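Peptidyl-tRNA hydrolase (Sulfolobus solfataricus, PDB 1XTY) hydrolyses the bond between an N-acylated amino acid or peptide and its tRNA, probably to recycle peptidyl-tRNAs that drop off the ribosome. Local coordinates at residues I6-I12 with T96-L100; H25-L30 with P80-I84; W45-W49 with P104-L109; R70-A74 with S112-L117. All blocks are in the same frame, centred on the assembly; numbering follows the deposited sequence.

Contact 1 (I6-I12 with T96-L100); sequences IVVRSDI and TITCL. With SO4 (sulfate ion), chain F.
Residues 6-9 and 97-100 are neighbouring antiparallel strands. Their axes approach to 4.6 Å, with 154° between their directions. Both are extended except at Thr98, whose psi of -31° makes a beta bulge: Thr98 and Cys99 together lie opposite Ile84 of strand 81-85. Val7 and Leu100 form a hydrogen-bonded pair: Val7 N to Leu100 O is 2.7 Å and Leu100 N to Val7 O is 2.8 Å. Val8 and Cys99 form the next, non-hydrogen-bonded pair, with CA atoms 4.4 Å apart. Arg9 N donates to Thr98 O at 3.1 Å. After Arg9 the segment turns through Ser10 and Asp11, with Ser10 still backbone-bonded to Val61. Val7 and Leu100 put their side chains on one face, CB to CB 4.3 Å; Val8 and Cys99 point to the other. Ile12 returns toward the strand, its CD1 3.9 Å from Thr98 CG2. Arg9 (m, t, p) donates from NH1 to Ile97 O at 2.8 Å, and its NE forms a salt bridge with Asp11 OD2 at 3.1 Å. A sulfate, probably from the crystallisation liquor, accepts from Arg9 NH1 at O2 (2.6 Å) and Arg9 NH2 at O3 (3.0 Å). One guanidinium thus meets a carbonyl, a carboxylate and an anion.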
loop_
_atom_site.group_PDB
_atom_site.type_symbol
_atom_site.label_atom_id
_atom_site.label_comp_id
_atom_site.label_asym_id
_atom_site.label_seq_id
_atom_site.Cartn_x
_atom_site.Cartn_y
_atom_site.Cartn_z
ATOM N N ILE A 6 -7.615 6.110 3.093
ATOM C CA ILE A 6 -8.119 5.074 2.203
ATOM C C ILE A 6 -9.438 4.577 2.782
ATOM O O ILE A 6 -9.504 4.143 3.934
ATOM C CB ILE A 6 -7.139 3.884 2.066
ATOM C CG1 ILE A 6 -5.820 4.350 1.445
ATOM C CG2 ILE A 6 -7.755 2.806 1.177
ATOM C CD1 ILE A 6 -4.837 4.923 2.434
ATOM N N VAL A 7 -10.490 4.668 1.977
ATOM C CA VAL A 7 -11.824 4.242 2.383
ATOM C C VAL A 7 -12.115 2.856 1.821
ATOM O O VAL A 7 -12.167 2.670 0.606
ATOM C CB VAL A 7 -12.890 5.230 1.864
ATOM C CG1 VAL A 7 -14.268 4.846 2.402
ATOM C CG2 VAL A 7 -12.526 6.651 2.278
ATOM N N VAL A 8 -12.314 1.886 2.709
ATOM C CA VAL A 8 -12.583 0.511 2.304
ATOM C C VAL A 8 -14.058 0.132 2.451
ATOM O O VAL A 8 -14.707 0.520 3.424
ATOM C CB VAL A 8 -11.743 -0.468 3.146
ATOM C CG1 VAL A 8 -11.994 -1.896 2.702
ATOM C CG2 VAL A 8 -10.269 -0.113 3.028
ATOM N N ARG A 9 -14.580 -0.621 1.483
ATOM C CA ARG A 9 -15.973 -1.078 1.510
ATOM C C ARG A 9 -16.125 -2.262 2.454
ATOM O O ARG A 9 -15.397 -3.247 2.345
ATOM C CB ARG A 9 -16.436 -1.513 0.121
ATOM C CG ARG A 9 -16.750 -0.378 -0.823
ATOM C CD ARG A 9 -17.238 -0.915 -2.155
ATOM N NE ARG A 9 -18.524 -1.597 -2.041
ATOM C CZ ARG A 9 -19.092 -2.275 -3.034
ATOM N NH1 ARG A 9 -18.480 -2.362 -4.207
ATOM N NH2 ARG A 9 -20.271 -2.853 -2.859
ATOM N N SER A 10 -17.092 -2.172 3.362
ATOM C CA SER A 10 -17.331 -3.237 4.329
ATOM C C SER A 10 -18.410 -4.230 3.897
ATOM O O SER A 10 -18.516 -5.312 4.472
ATOM C CB SER A 10 -17.728 -2.631 5.678
ATOM O OG SER A 10 -16.769 -1.683 6.115
ATOM N N ASP A 11 -19.203 -3.873 2.891
ATOM C CA ASP A 11 -20.281 -4.750 2.438
ATOM C C ASP A 11 -19.870 -5.880 1.503
ATOM O O ASP A 11 -20.681 -6.751 1.192
ATOM C CB ASP A 11 -21.412 -3.936 1.798
ATOM C CG ASP A 11 -20.939 -3.083 0.640
ATOM O OD1 ASP A 11 -21.804 -2.552 -0.091
ATOM O OD2 ASP A 11 -19.712 -2.933 0.462
ATOM N N ILE A 12 -18.627 -5.870 1.039
ATOM C CA ILE A 12 -18.160 -6.946 0.176
ATOM C C ILE A 12 -17.262 -7.833 1.029
ATOM O O ILE A 12 -16.748 -7.395 2.059
ATOM C CB ILE A 12 -17.378 -6.419 -1.052
ATOM C CG1 ILE A 12 -16.227 -5.522 -0.605
ATOM C CG2 ILE A 12 -18.321 -5.671 -1.985
ATOM C CD1 ILE A 12 -15.423 -4.962 -1.763
ATOM N N THR A 96 -15.283 -4.944 -9.560
ATOM C CA THR A 96 -15.918 -4.562 -8.302
ATOM C C THR A 96 -15.073 -3.511 -7.580
ATOM O O THR A 96 -13.898 -3.741 -7.293
ATOM C CB THR A 96 -16.072 -5.784 -7.364
ATOM O OG1 THR A 96 -16.834 -6.806 -8.023
ATOM C CG2 THR A 96 -16.772 -5.387 -6.077
ATOM N N ILE A 97 -15.668 -2.357 -7.292
ATOM C CA ILE A 97 -14.954 -1.296 -6.589
ATOM C C ILE A 97 -14.762 -1.737 -5.134
ATOM O O ILE A 97 -15.726 -2.058 -4.442
ATOM C CB ILE A 97 -15.742 0.033 -6.653
ATOM C CG1 ILE A 97 -15.768 0.539 -8.100
ATOM C CG2 ILE A 97 -15.114 1.072 -5.724
ATOM C CD1 ILE A 97 -16.521 1.848 -8.296
ATOM N N THR A 98 -13.512 -1.754 -4.680
ATOM C CA THR A 98 -13.197 -2.196 -3.323
ATOM C C THR A 98 -12.830 -1.082 -2.351
ATOM O O THR A 98 -13.080 -1.195 -1.146
ATOM C CB THR A 98 -12.028 -3.205 -3.331
ATOM O OG1 THR A 98 -10.867 -2.580 -3.885
ATOM C CG2 THR A 98 -12.381 -4.439 -4.157
ATOM N N CYS A 99 -12.219 -0.012 -2.855
ATOM C CA CYS A 99 -11.834 1.082 -1.979
ATOM C C CYS A 99 -11.500 2.359 -2.734
ATOM O O CYS A 99 -11.372 2.364 -3.965
ATOM C CB CYS A 99 -10.641 0.672 -1.105
ATOM S SG CYS A 99 -9.124 0.286 -2.011
ATOM N N LEU A 100 -11.362 3.435 -1.968
ATOM C CA LEU A 100 -11.067 4.761 -2.491
ATOM C C LEU A 100 -9.897 5.387 -1.735
ATOM O O LEU A 100 -9.905 5.450 -0.505
ATOM C CB LEU A 100 -12.300 5.663 -2.326
ATOM C CG LEU A 100 -12.136 7.159 -2.612
ATOM C CD1 LEU A 100 -12.024 7.389 -4.120
ATOM C CD2 LEU A 100 -13.335 7.924 -2.058
HETATM S S SO4 F . -21.189 -3.946 -6.259
HETATM O O1 SO4 F . -20.651 -5.305 -6.441
HETATM O O2 SO4 F . -20.073 -2.996 -6.123
HETATM O O3 SO4 F . -22.014 -3.912 -5.036
HETATM O O4 SO4 F . -22.011 -3.585 -7.427
#

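Contact 2 (H25-L30 with P80-I84); sequences HAAVTL and PFSII
Ile84, Leu30 and Ser82 bury the most surface where helical residues 25-30 lie across strand 81-84. The axes come within 7.8 Å and their directions differ by 138°. The closest CA pair is Leu30 and Ser82, at 5.9 Å. On the extended strand, Ser82 and Ile84 point toward the helix, while Phe81 and Ile83 between and beside them point away. Ile84 (m, m) packs its CG1 3.6 Å from Ala26 CA and 3.7 Å from Ala26 CB. Its CD1 sits over a face of the His25 ring, 3.9 Å from the centroid, as a CH-pi contact; His25 has chi1 t. Leu30 (m, t) extends CD2 to Phe81 CA at 3.5 Å and to Pro80 CB at 4.1 Å. Ser82 (p) lies between these two apolar clusters. Its OG donates to Ala26 O at 3.2 Å, a carbonyl that also accepts Leu30 N within the helix. Thr29 CG2 closes on Ser82 CB at 3.8 Å. This is helix-on-sheet packing, with alternate strand residues facing the helix. Helix 16-35 here covers the edge strand 81-85. Ala26 also touches Cys99 of strand 97-106 and Ile6 of strand 2-9, so the helix spans several strands. The second subunit also touches this helix: Thr29 OG1 is hydrogen-bonded to Gln54 of that chain, and Ala27 packs on its Val28.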
loop_
_atom_site.group_PDB
_atom_site.type_symbol
_atom_site.label_atom_id
_atom_site.label_comp_id
_atom_site.label_asym_id
_atom_site.label_seq_id
_atom_site.Cartn_x
_atom_site.Cartn_y
_atom_site.Cartn_z
ATOM N N HIS A 25 -2.870 -1.071 -3.210
ATOM C CA HIS A 25 -3.145 -0.722 -4.604
ATOM C C HIS A 25 -3.586 0.744 -4.651
ATOM O O HIS A 25 -3.134 1.522 -5.494
ATOM C CB HIS A 25 -4.260 -1.628 -5.150
ATOM C CG HIS A 25 -4.387 -1.620 -6.645
ATOM N ND1 HIS A 25 -3.854 -0.626 -7.439
ATOM C CD2 HIS A 25 -5.024 -2.470 -7.486
ATOM C CE1 HIS A 25 -4.156 -0.865 -8.703
ATOM N NE2 HIS A 25 -4.866 -1.978 -8.760
ATOM N N ALA A 26 -4.471 1.121 -3.733
ATOM C CA ALA A 26 -4.959 2.496 -3.671
ATOM C C ALA A 26 -3.816 3.473 -3.414
ATOM O O ALA A 26 -3.728 4.513 -4.062
ATOM C CB ALA A 26 -6.019 2.631 -2.577
ATOM N N ALA A 27 -2.931 3.133 -2.478
ATOM C CA ALA A 27 -1.813 4.007 -2.140
ATOM C C ALA A 27 -0.801 4.181 -3.265
ATOM O O ALA A 27 -0.370 5.302 -3.548
ATOM C CB ALA A 27 -1.108 3.491 -0.881
ATOM N N VAL A 28 -0.421 3.081 -3.910
ATOM C CA VAL A 28 0.551 3.154 -4.997
ATOM C C VAL A 28 -0.000 3.928 -6.193
ATOM O O VAL A 28 0.698 4.753 -6.786
ATOM C CB VAL A 28 0.994 1.745 -5.448
ATOM C CG1 VAL A 28 1.873 1.837 -6.691
ATOM C CG2 VAL A 28 1.762 1.066 -4.317
ATOM N N THR A 29 -1.252 3.664 -6.546
ATOM C CA THR A 29 -1.869 4.366 -7.663
ATOM C C THR A 29 -1.888 5.875 -7.406
ATOM O O THR A 29 -1.626 6.664 -8.309
ATOM C CB THR A 29 -3.295 3.835 -7.921
ATOM O OG1 THR A 29 -3.210 2.479 -8.383
ATOM C CG2 THR A 29 -4.007 4.671 -8.982
ATOM N N LEU A 30 -2.189 6.279 -6.175
ATOM C CA LEU A 30 -2.205 7.699 -5.833
ATOM C C LEU A 30 -0.820 8.317 -6.020
ATOM O O LEU A 30 -0.662 9.312 -6.726
ATOM C CB LEU A 30 -2.642 7.902 -4.378
ATOM C CG LEU A 30 -4.134 7.905 -4.062
ATOM C CD1 LEU A 30 -4.323 7.955 -2.545
ATOM C CD2 LEU A 30 -4.800 9.105 -4.722
ATOM N N PRO A 80 -6.111 14.583 -4.979
ATOM C CA PRO A 80 -5.776 13.337 -5.674
ATOM C C PRO A 80 -6.671 12.230 -5.135
ATOM O O PRO A 80 -6.927 12.173 -3.930
ATOM C CB PRO A 80 -4.312 13.091 -5.285
ATOM C CG PRO A 80 -3.821 14.422 -4.778
ATOM C CD PRO A 80 -5.017 15.002 -4.089
ATOM N N PHE A 81 -7.155 11.355 -6.011
ATOM C CA PHE A 81 -7.986 10.249 -5.559
ATOM C C PHE A 81 -7.827 9.051 -6.485
ATOM O O PHE A 81 -7.444 9.199 -7.643
ATOM C CB PHE A 81 -9.461 10.676 -5.467
ATOM C CG PHE A 81 -10.142 10.858 -6.797
ATOM C CD1 PHE A 81 -10.728 9.775 -7.452
ATOM C CD2 PHE A 81 -10.210 12.114 -7.391
ATOM C CE1 PHE A 81 -11.373 9.944 -8.681
ATOM C CE2 PHE A 81 -10.853 12.294 -8.620
ATOM C CZ PHE A 81 -11.434 11.207 -9.264
ATOM N N SER A 82 -8.091 7.860 -5.961
ATOM C CA SER A 82 -7.987 6.650 -6.764
ATOM C C SER A 82 -9.120 5.700 -6.433
ATOM O O SER A 82 -9.375 5.420 -5.264
ATOM C CB SER A 82 -6.648 5.948 -6.514
ATOM O OG SER A 82 -6.497 5.604 -5.144
ATOM N N ILE A 83 -9.809 5.220 -7.463
ATOM C CA ILE A 83 -10.901 4.274 -7.262
ATOM C C ILE A 83 -10.357 2.926 -7.705
ATOM O O ILE A 83 -10.033 2.725 -8.880
ATOM C CB ILE A 83 -12.143 4.640 -8.100
ATOM C CG1 ILE A 83 -12.663 6.019 -7.678
ATOM C CG2 ILE A 83 -13.235 3.589 -7.895
ATOM C CD1 ILE A 83 -13.819 6.532 -8.524
ATOM N N ILE A 84 -10.239 2.012 -6.753
ATOM C CA ILE A 84 -9.692 0.692 -7.027
ATOM C C ILE A 84 -10.755 -0.373 -7.286
ATOM O O ILE A 84 -11.722 -0.488 -6.536
ATOM C CB ILE A 84 -8.805 0.236 -5.854
ATOM C CG1 ILE A 84 -7.685 1.261 -5.630
ATOM C CG2 ILE A 84 -8.243 -1.148 -6.125
ATOM C CD1 ILE A 84 -6.790 1.479 -6.850
#

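Contact 3 (W45-W49 with P104-L109); sequences WLNEW and PAPENL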
loop_
_atom_site.group_PDB
_atom_site.type_symbol
_atom_site.label_atom_id
_atom_site.label_comp_id
_atom_site.label_asym_id
_atom_site.label_seq_id
_atom_site.Cartn_x
_atom_site.Cartn_y
_atom_site.Cartn_z
ATOM N N TRP A 45 2.582 18.314 -1.472
ATOM C CA TRP A 45 1.961 17.523 -0.415
ATOM C C TRP A 45 2.576 16.126 -0.348
ATOM O O TRP A 45 2.766 15.582 0.738
ATOM C CB TRP A 45 0.452 17.379 -0.635
ATOM C CG TRP A 45 -0.335 18.647 -0.476
ATOM C CD1 TRP A 45 0.007 19.746 0.266
ATOM C CD2 TRP A 45 -1.625 18.922 -1.031
ATOM N NE1 TRP A 45 -0.997 20.688 0.205
ATOM C CE2 TRP A 45 -2.008 20.207 -0.583
ATOM C CE3 TRP A 45 -2.497 18.204 -1.861
ATOM C CZ2 TRP A 45 -3.229 20.791 -0.940
ATOM C CZ3 TRP A 45 -3.712 18.785 -2.216
ATOM C CH2 TRP A 45 -4.064 20.070 -1.753
ATOM N N LEU A 46 2.871 15.541 -1.508
ATOM C CA LEU A 46 3.459 14.201 -1.538
ATOM C C LEU A 46 4.836 14.194 -0.870
ATOM O O LEU A 46 5.136 13.324 -0.051
ATOM C CB LEU A 46 3.571 13.701 -2.983
ATOM C CG LEU A 46 4.203 12.316 -3.182
ATOM C CD1 LEU A 46 3.365 11.254 -2.485
ATOM C CD2 LEU A 46 4.301 12.019 -4.679
ATOM N N ASN A 47 5.673 15.167 -1.214
ATOM C CA ASN A 47 7.003 15.251 -0.619
ATOM C C ASN A 47 6.947 15.394 0.898
ATOM O O ASN A 47 7.705 14.743 1.619
ATOM C CB ASN A 47 7.781 16.425 -1.209
ATOM C CG ASN A 47 8.187 16.186 -2.644
ATOM O OD1 ASN A 47 8.791 15.159 -2.966
ATOM N ND2 ASN A 47 7.863 17.132 -3.517
ATOM N N GLU A 48 6.055 16.252 1.382
ATOM C CA GLU A 48 5.902 16.466 2.818
ATOM C C GLU A 48 5.402 15.190 3.491
ATOM O O GLU A 48 5.844 14.832 4.583
ATOM C CB GLU A 48 4.902 17.596 3.080
ATOM C CG GLU A 48 5.227 18.886 2.349
ATOM C CD GLU A 48 4.110 19.909 2.451
ATOM O OE1 GLU A 48 3.883 20.635 1.461
ATOM O OE2 GLU A 48 3.467 19.994 3.518
ATOM N N TRP A 49 4.465 14.514 2.835
ATOM C CA TRP A 49 3.892 13.286 3.365
ATOM C C TRP A 49 4.984 12.247 3.584
ATOM O O TRP A 49 5.020 11.576 4.613
ATOM C CB TRP A 49 2.847 12.753 2.390
ATOM C CG TRP A 49 2.165 11.499 2.823
ATOM C CD1 TRP A 49 1.355 11.333 3.913
ATOM C CD2 TRP A 49 2.169 10.247 2.129
ATOM N NE1 TRP A 49 0.850 10.054 3.935
ATOM C CE2 TRP A 49 1.334 9.366 2.852
ATOM C CE3 TRP A 49 2.798 9.784 0.962
ATOM C CZ2 TRP A 49 1.106 8.044 2.446
ATOM C CZ3 TRP A 49 2.571 8.470 0.557
ATOM C CH2 TRP A 49 1.730 7.615 1.299
ATOM N N PRO A 104 -2.070 12.101 -0.780
ATOM C CA PRO A 104 -1.977 12.831 0.490
ATOM C C PRO A 104 -2.323 14.317 0.386
ATOM O O PRO A 104 -2.156 14.939 -0.662
ATOM C CB PRO A 104 -0.530 12.593 0.920
ATOM C CG PRO A 104 0.191 12.467 -0.376
ATOM C CD PRO A 104 -0.744 11.631 -1.217
ATOM N N ALA A 105 -2.816 14.871 1.488
ATOM C CA ALA A 105 -3.187 16.281 1.538
ATOM C C ALA A 105 -3.411 16.685 2.998
ATOM O O ALA A 105 -3.482 15.828 3.874
ATOM C CB ALA A 105 -4.459 16.511 0.732
ATOM N N PRO A 106 -3.513 17.997 3.277
ATOM C CA PRO A 106 -3.736 18.469 4.652
ATOM C C PRO A 106 -4.863 17.665 5.294
ATOM O O PRO A 106 -5.951 17.554 4.732
ATOM C CB PRO A 106 -4.109 19.933 4.450
ATOM C CG PRO A 106 -3.252 20.318 3.289
ATOM C CD PRO A 106 -3.416 19.135 2.343
ATOM N N GLU A 107 -4.616 17.108 6.474
ATOM C CA GLU A 107 -5.630 16.278 7.113
ATOM C C GLU A 107 -6.969 16.958 7.372
ATOM O O GLU A 107 -8.010 16.304 7.330
ATOM C CB GLU A 107 -5.092 15.674 8.411
ATOM C CG GLU A 107 -4.749 16.662 9.490
ATOM C CD GLU A 107 -4.165 15.966 10.702
ATOM O OE1 GLU A 107 -4.830 15.050 11.234
ATOM O OE2 GLU A 107 -3.045 16.330 11.117
ATOM N N ASN A 108 -6.956 18.259 7.648
ATOM C CA ASN A 108 -8.207 18.968 7.889
ATOM C C ASN A 108 -8.947 19.128 6.569
ATOM O O ASN A 108 -10.176 19.194 6.534
ATOM C CB ASN A 108 -7.932 20.335 8.520
ATOM C CG ASN A 108 -7.381 20.220 9.924
ATOM O OD1 ASN A 108 -6.650 21.095 10.397
ATOM N ND2 ASN A 108 -7.737 19.135 10.607
ATOM N N LEU A 109 -8.189 19.188 5.481
ATOM C CA LEU A 109 -8.788 19.321 4.164
ATOM C C LEU A 109 -9.422 17.979 3.835
ATOM O O LEU A 109 -10.558 17.912 3.376
ATOM C CB LEU A 109 -7.721 19.687 3.126
ATOM C CG LEU A 109 -8.237 20.008 1.723
ATOM C CD1 LEU A 109 -9.261 21.135 1.801
ATOM C CD2 LEU A 109 -7.080 20.407 0.827
#
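Pro104 follows a cis peptide bond, and here the chain turns a corner. Its ring is wedged against helix residues 45-49. Pro104 CB lies over a face of the Trp49 indole, 3.7 Å from the centroid of the five-membered ring, and Pro104 CG is 4.0 Å from Leu46 CD1. Ala105 is extended and brings its CB over the six-membered ring of Trp45, 4.0 Å from the centroid. Pro106 continues along the same indole. Its CD is 3.6 Å from the centroid of the five-membered ring of Trp45. These three contacts are CH-pi interactions. Pro106 is also the N-cap residue of the next helix. Glu107 starts that helix and leaves the interface; it forms a salt bridge with Lys3. Leu109, two residues further on, points toward residues 45-49, and its CD2 is 4.0 Å from Trp45 CH2. No hydrogen bond joins the two segments. The polar end of Trp49 is satisfied outside them, by NE1 bonding to Pro55 O. Such CH-pi packing of proline rings on indole faces, here with Ala105 CB as well, is common proline-aromatic packing. It joins helix 40-51 to the end of strand 97-106 and the start of helix 107-114, a strand-to-helix junction of the PTH2 fold.

Contact 4 (R70-A74 with S112-L117); sequences RAKKA and SITGDL
Residues 70-74 are regular helix, with Ala74 N bonded to Arg70 O at 3.0 Å. Residues 112-117 hold the last part of helix 107-114 and a type I turn from Thr114 to Leu117. The closest CA pair is Arg70 and Ile113, at 6.2 Å. Apolar contact centres on Ile113 (m, t). Its CD1 reaches Ala74 CB at 4.1 Å, and its CG2 lies 3.9 Å from Arg70 CB and 4.1 Å from Lys73 CB. The aliphatic part of Arg70 adds CD to Thr114 CG2 at 4.1 Å. Lys73 CE, a carbon, lies 3.3 Å from Ser112 O, a van der Waals contact. Arg70 NH2 also meets Leu117 CD2 at 3.3 Å. The one salt bridge is Arg70 NH2 to Asp116 OD2, at 3.3 Å, with weak hydrogen-bond geometry. Arg70 (m, t, t) is extended to reach it, and NH1 turns back to Glu66 O. Helices 64-76 and 107-114 lie together against the sheet: Ala71 and Arg70 pack on Leu100, Ile113 on Ile102, and Thr114 on Val5 and Val7.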
loop_
_atom_site.group_PDB
_atom_site.type_symbol
_atom_site.label_atom_id
_atom_site.label_comp_id
_atom_site.label_asym_id
_atom_site.label_seq_id
_atom_site.Cartn_x
_atom_site.Cartn_y
_atom_site.Cartn_z
ATOM N N ARG A 70 -17.935 10.333 -1.751
ATOM C CA ARG A 70 -16.679 10.915 -1.311
ATOM C C ARG A 70 -15.674 11.144 -2.433
ATOM O O ARG A 70 -14.849 12.051 -2.353
ATOM C CB ARG A 70 -16.094 10.064 -0.186
ATOM C CG ARG A 70 -16.996 10.109 1.043
ATOM C CD ARG A 70 -16.471 9.330 2.224
ATOM N NE ARG A 70 -17.345 9.497 3.385
ATOM C CZ ARG A 70 -18.625 9.133 3.419
ATOM N NH1 ARG A 70 -19.191 8.573 2.358
ATOM N NH2 ARG A 70 -19.344 9.338 4.514
ATOM N N ALA A 71 -15.750 10.341 -3.490
ATOM C CA ALA A 71 -14.852 10.531 -4.621
ATOM C C ALA A 71 -15.246 11.836 -5.319
ATOM O O ALA A 71 -14.395 12.592 -5.775
ATOM C CB ALA A 71 -14.961 9.351 -5.597
ATOM N N LYS A 72 -16.545 12.104 -5.387
ATOM C CA LYS A 72 -17.030 13.322 -6.026
ATOM C C LYS A 72 -16.567 14.538 -5.217
ATOM O O LYS A 72 -16.191 15.567 -5.773
ATOM C CB LYS A 72 -18.556 13.281 -6.115
ATOM C CG LYS A 72 -19.193 14.389 -6.947
ATOM C CD LYS A 72 -19.316 15.686 -6.179
ATOM C CE LYS A 72 -20.135 16.704 -6.956
ATOM N NZ LYS A 72 -19.587 16.935 -8.323
ATOM N N LYS A 73 -16.582 14.397 -3.899
ATOM C CA LYS A 73 -16.158 15.470 -3.013
ATOM C C LYS A 73 -14.679 15.762 -3.261
ATOM O O LYS A 73 -14.281 16.910 -3.442
ATOM C CB LYS A 73 -16.389 15.046 -1.563
ATOM C CG LYS A 73 -16.685 16.184 -0.607
ATOM C CD LYS A 73 -17.695 15.725 0.439
ATOM C CE LYS A 73 -18.043 16.836 1.417
ATOM N NZ LYS A 73 -19.158 16.425 2.323
ATOM N N ALA A 74 -13.870 14.706 -3.289
ATOM C CA ALA A 74 -12.435 14.845 -3.524
ATOM C C ALA A 74 -12.157 15.502 -4.873
ATOM O O ALA A 74 -11.313 16.391 -4.985
ATOM C CB ALA A 74 -11.770 13.470 -3.467
ATOM N N SER A 112 -12.636 17.158 5.688
ATOM C CA SER A 112 -13.859 17.777 5.201
ATOM C C SER A 112 -14.541 16.801 4.243
ATOM O O SER A 112 -15.547 17.134 3.609
ATOM C CB SER A 112 -13.558 19.104 4.490
ATOM O OG SER A 112 -12.825 18.909 3.293
ATOM N N ILE A 113 -13.983 15.593 4.158
ATOM C CA ILE A 113 -14.503 14.531 3.296
ATOM C C ILE A 113 -14.753 13.229 4.051
ATOM O O ILE A 113 -15.791 12.596 3.880
ATOM C CB ILE A 113 -13.519 14.166 2.165
ATOM C CG1 ILE A 113 -13.144 15.400 1.356
ATOM C CG2 ILE A 113 -14.144 13.109 1.263
ATOM C CD1 ILE A 113 -12.138 15.113 0.258
ATOM N N THR A 114 -13.791 12.827 4.877
ATOM C CA THR A 114 -13.894 11.570 5.613
ATOM C C THR A 114 -13.811 11.675 7.135
ATOM O O THR A 114 -13.559 10.680 7.811
ATOM C CB THR A 114 -12.792 10.594 5.159
ATOM O OG1 THR A 114 -11.509 11.121 5.531
ATOM C CG2 THR A 114 -12.834 10.405 3.645
ATOM N N GLY A 115 -14.028 12.867 7.677
ATOM C CA GLY A 115 -13.950 13.033 9.118
ATOM C C GLY A 115 -15.024 12.324 9.929
ATOM O O GLY A 115 -14.943 12.279 11.157
ATOM N N ASP A 116 -16.017 11.751 9.255
ATOM C CA ASP A 116 -17.121 11.071 9.935
ATOM C C ASP A 116 -17.100 9.551 9.813
ATOM O O ASP A 116 -18.083 8.889 10.148
ATOM C CB ASP A 116 -18.453 11.588 9.380
ATOM C CG ASP A 116 -18.602 11.332 7.884
ATOM O OD1 ASP A 116 -17.643 11.622 7.137
ATOM O OD2 ASP A 116 -19.671 10.843 7.450
ATOM N N LEU A 117 -15.990 8.986 9.354
ATOM C CA LEU A 117 -15.931 7.541 9.177
ATOM C C LEU A 117 -15.213 6.786 10.285
ATOM O O LEU A 117 -14.323 7.320 10.943
ATOM C CB LEU A 117 -15.284 7.224 7.830
ATOM C CG LEU A 117 -15.899 8.006 6.665
ATOM C CD1 LEU A 117 -15.104 7.752 5.397
ATOM C CD2 LEU A 117 -17.354 7.606 6.490
#

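How the contacts relate
Contacts 1, 2 and 4 touch one another; contact 3 lies further along strand 97-106. Contacts 1 and 2 have centres about 12 Å apart, with probable hydrogen bonds from Thr98 N to Ile84 O (2.9 Å) and from Ile84 N to Cys99 O (3.0 Å). Helix 25-30 of contact 2 packs on the face with Val8 and Cys99. Contact 4 lies on the face with Val7 and Leu100: Leu100 CD2 is 3.7 Å from Ala71 N. Contact 3 is about 22 Å from contact 1 between centres and leads into the helix of contact 4. One sulfate lies at Arg9 in contact 1. A different sulfate, probably also from the crystallisation liquor, is about 4 Å from the His25 side chain.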